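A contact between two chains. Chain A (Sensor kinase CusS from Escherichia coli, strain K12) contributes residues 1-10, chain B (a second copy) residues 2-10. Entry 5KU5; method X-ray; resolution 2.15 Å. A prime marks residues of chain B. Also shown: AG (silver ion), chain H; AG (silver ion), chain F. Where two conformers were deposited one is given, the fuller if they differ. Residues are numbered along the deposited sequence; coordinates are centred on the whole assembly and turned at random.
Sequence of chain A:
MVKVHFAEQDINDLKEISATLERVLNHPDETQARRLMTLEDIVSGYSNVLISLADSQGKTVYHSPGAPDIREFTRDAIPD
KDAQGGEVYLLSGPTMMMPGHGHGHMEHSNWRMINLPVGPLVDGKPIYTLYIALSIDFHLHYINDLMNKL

Chain A 1-10: MVKVHFAEQD
Chain B (2-10) VKVHFAEQD

Two silver ions flank a small symmetric contact in this CusS sensor kinase: His5 NE2 binds the chain H silver at 2.4 Å and His5′ NE2 the chain F silver at 2.4 Å, each ion taking one further ligand elsewhere in the structure. The backbones are helical, residues 2-10 in chain A and 3-10 in chain B, with phi near -60° and psi near -40°; i to i+4 bonds such as Phe6 N to Val2 O (2.8 Å) and Phe6′ N to Val2′ O (2.9 Å) hold each turn. The helices run nearly parallel, N-to-C directions 15° apart (signed crossing -15°), and their axes come no closer than 13.5 Å, so side chains must bridge the gap. Like faces like: CA-CA distances are 8.3 Å for Val2-Val2′, 10.3 Å for Phe6-Phe6′ and 10.8 Å for Gln9-Gln9′. Both valines (chi1 p) point toward the partner, and their methyls meet, Val2 CG2 to Val2′ CG2 3.7 Å. Phe6 and Phe6′ (chi1 m, chi2 about -20°) leave their helices sideways, but the long rings reach inward and meet at their edges, Phe6 CE1 to Phe6′ CE1 4.2 Å. Each also packs obliquely on the opposing histidine, planes 44-48° apart, with His5 NE2 to Phe6′ CZ 3.9 Å and Phe6 CZ to His5′ CD2 4.1 Å; the histidines are t, chi2 near 80°. Apolar rings thus cover part of each metal-binding imidazole. One turn on, extended glutamines (chi1 m, chi2 t, chi3 about -50°) pair their amides reciprocally: Gln9 NE2 donates to Gln9′ OE1 at 3.0 Å (166°), and Gln9′ NE2 to Gln9 OE1 at 3.1 Å (160°). An amide suits this place because it carries both donor and acceptor. Together the stretches bury 246 Å², most of it on Phe6, Gln9 and their mates.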

# COMPACT_ATOMS: atom_id res chain seq x y z
N MET A 1 -14.70 18.30 -5.74
CA MET A 1 -14.50 16.90 -6.23
C MET A 1 -13.28 16.20 -5.60
O MET A 1 -13.30 14.97 -5.46
CB MET A 1 -14.36 16.88 -7.76
CG MET A 1 -14.57 15.50 -8.38
SD MET A 1 -14.15 15.40 -10.13
CE MET A 1 -14.13 13.63 -10.38
N VAL A 2 -12.24 16.95 -5.24
CA VAL A 2 -10.99 16.35 -4.75
C VAL A 2 -11.15 15.57 -3.44
O VAL A 2 -10.44 14.58 -3.22
CB VAL A 2 -9.84 17.39 -4.65
CG1 VAL A 2 -9.97 18.26 -3.41
CG2 VAL A 2 -8.48 16.71 -4.70
N LYS A 3 -12.08 16.01 -2.58
CA LYS A 3 -12.37 15.33 -1.32
C LYS A 3 -12.98 13.95 -1.58
O LYS A 3 -12.59 12.96 -0.95
CB LYS A 3 -13.34 16.16 -0.45
CG LYS A 3 -12.71 17.35 0.26
CD LYS A 3 -12.67 18.59 -0.62
CE LYS A 3 -14.00 18.84 -1.31
NZ LYS A 3 -13.88 19.82 -2.42
N VAL A 4 -13.93 13.89 -2.51
CA VAL A 4 -14.55 12.63 -2.93
C VAL A 4 -13.49 11.72 -3.56
O VAL A 4 -13.51 10.50 -3.35
CB VAL A 4 -15.72 12.88 -3.92
CG1 VAL A 4 -16.20 11.59 -4.58
CG2 VAL A 4 -16.88 13.56 -3.20
N HIS A 5 -12.59 12.31 -4.33
CA HIS A 5 -11.48 11.58 -4.94
C HIS A 5 -10.52 11.00 -3.89
O HIS A 5 -10.10 9.84 -4.00
CB HIS A 5 -10.74 12.47 -5.92
CG HIS A 5 -9.61 11.78 -6.60
ND1 HIS A 5 -9.80 10.95 -7.69
CD2 HIS A 5 -8.29 11.75 -6.33
CE1 HIS A 5 -8.64 10.45 -8.06
NE2 HIS A 5 -7.71 10.92 -7.26
N PHE A 6 -10.17 11.79 -2.88
CA PHE A 6 -9.36 11.31 -1.75
C PHE A 6 -10.05 10.15 -1.02
O PHE A 6 -9.38 9.19 -0.62
CB PHE A 6 -9.07 12.43 -0.74
CG PHE A 6 -8.15 13.53 -1.23
CD1 PHE A 6 -7.31 13.38 -2.35
CD2 PHE A 6 -8.09 14.73 -0.53
CE1 PHE A 6 -6.47 14.41 -2.75
CE2 PHE A 6 -7.25 15.76 -0.93
CZ PHE A 6 -6.44 15.60 -2.04
N ALA A 7 -11.37 10.24 -0.84
CA ALA A 7 -12.14 9.16 -0.22
C ALA A 7 -12.06 7.88 -1.03
O ALA A 7 -11.84 6.80 -0.46
CB ALA A 7 -13.59 9.57 -0.02
N GLU A 8 -12.22 7.99 -2.34
CA GLU A 8 -12.16 6.83 -3.24
C GLU A 8 -10.77 6.18 -3.29
O GLU A 8 -10.67 4.95 -3.33
CB GLU A 8 -12.64 7.20 -4.66
CG GLU A 8 -14.14 7.48 -4.76
CD GLU A 8 -15.01 6.25 -4.53
OE1 GLU A 8 -14.65 5.14 -4.99
OE2 GLU A 8 -16.07 6.39 -3.89
N GLN A 9 -9.72 7.01 -3.28
CA GLN A 9 -8.34 6.51 -3.11
C GLN A 9 -8.23 5.62 -1.86
O GLN A 9 -7.73 4.50 -1.93
CB GLN A 9 -7.33 7.66 -2.98
CG GLN A 9 -6.93 8.35 -4.27
CD GLN A 9 -5.85 9.39 -4.05
OE1 GLN A 9 -5.98 10.26 -3.17
NE2 GLN A 9 -4.76 9.32 -4.82
N ASP A 10 -8.72 6.14 -0.74
CA ASP A 10 -8.68 5.43 0.55
C ASP A 10 -9.54 4.17 0.55
O ASP A 10 -9.09 3.12 1.00
CB ASP A 10 -9.14 6.35 1.69
CG ASP A 10 -8.21 7.53 1.90
OD1 ASP A 10 -7.14 7.57 1.25
OD2 ASP A 10 -8.53 8.41 2.71
N VAL B 2 -3.09 20.35 -7.35
CA VAL B 2 -3.38 18.91 -7.04
C VAL B 2 -2.39 17.93 -7.70
O VAL B 2 -2.15 16.85 -7.17
CB VAL B 2 -4.85 18.55 -7.38
CG1 VAL B 2 -5.04 18.24 -8.87
CG2 VAL B 2 -5.34 17.40 -6.52
N LYS B 3 -1.84 18.31 -8.86
CA LYS B 3 -0.83 17.50 -9.55
C LYS B 3 0.44 17.27 -8.71
O LYS B 3 0.99 16.17 -8.72
CB LYS B 3 -0.44 18.13 -10.89
CG LYS B 3 -1.52 18.01 -11.96
CD LYS B 3 -1.17 18.82 -13.20
CE LYS B 3 -2.09 18.47 -14.36
NZ LYS B 3 -2.02 19.47 -15.46
N VAL B 4 0.88 18.30 -8.00
CA VAL B 4 2.06 18.20 -7.14
C VAL B 4 1.74 17.31 -5.94
O VAL B 4 2.58 16.50 -5.52
CB VAL B 4 2.57 19.58 -6.65
CG1 VAL B 4 3.75 19.43 -5.70
CG2 VAL B 4 2.95 20.45 -7.84
N HIS B 5 0.53 17.44 -5.40
CA HIS B 5 0.08 16.58 -4.32
C HIS B 5 0.06 15.10 -4.72
O HIS B 5 0.51 14.25 -3.94
CB HIS B 5 -1.30 16.99 -3.80
CG HIS B 5 -1.72 16.19 -2.62
ND1 HIS B 5 -1.29 16.47 -1.34
CD2 HIS B 5 -2.43 15.04 -2.53
CE1 HIS B 5 -1.76 15.56 -0.51
NE2 HIS B 5 -2.46 14.69 -1.21
N PHE B 6 -0.46 14.81 -5.91
CA PHE B 6 -0.49 13.43 -6.43
C PHE B 6 0.91 12.85 -6.58
O PHE B 6 1.14 11.67 -6.27
CB PHE B 6 -1.22 13.35 -7.78
CG PHE B 6 -2.71 13.62 -7.74
CD1 PHE B 6 -3.46 13.51 -6.55
CD2 PHE B 6 -3.39 13.91 -8.92
CE1 PHE B 6 -4.83 13.75 -6.56
CE2 PHE B 6 -4.75 14.15 -8.92
CZ PHE B 6 -5.48 14.06 -7.75
N ALA B 7 1.84 13.67 -7.07
CA ALA B 7 3.25 13.28 -7.17
C ALA B 7 3.84 12.96 -5.80
O ALA B 7 4.52 11.94 -5.64
CB ALA B 7 4.07 14.38 -7.85
N GLU B 8 3.56 13.80 -4.80
CA GLU B 8 4.05 13.58 -3.43
C GLU B 8 3.47 12.30 -2.81
O GLU B 8 4.20 11.58 -2.12
CB GLU B 8 3.77 14.79 -2.53
CG GLU B 8 4.65 16.00 -2.82
CD GLU B 8 4.28 17.23 -1.99
OE1 GLU B 8 3.61 17.08 -0.94
OE2 GLU B 8 4.67 18.35 -2.37
N GLN B 9 2.18 12.02 -3.04
CA GLN B 9 1.56 10.76 -2.61
C GLN B 9 2.33 9.54 -3.13
O GLN B 9 2.65 8.62 -2.37
CB GLN B 9 0.10 10.65 -3.08
CG GLN B 9 -0.90 11.49 -2.30
CD GLN B 9 -2.33 11.29 -2.78
OE1 GLN B 9 -2.60 11.27 -3.98
NE2 GLN B 9 -3.27 11.14 -1.85
N ASP B 10 2.62 9.57 -4.43
CA ASP B 10 3.31 8.47 -5.11
C ASP B 10 4.76 8.33 -4.66
O ASP B 10 5.24 7.21 -4.45
CB ASP B 10 3.26 8.65 -6.63
CG ASP B 10 1.84 8.62 -7.19
OD1 ASP B 10 0.89 8.31 -6.43
OD2 ASP B 10 1.67 8.90 -8.39
AG AG H . -5.37 10.80 -7.58
AG AG F . -4.43 13.53 -0.46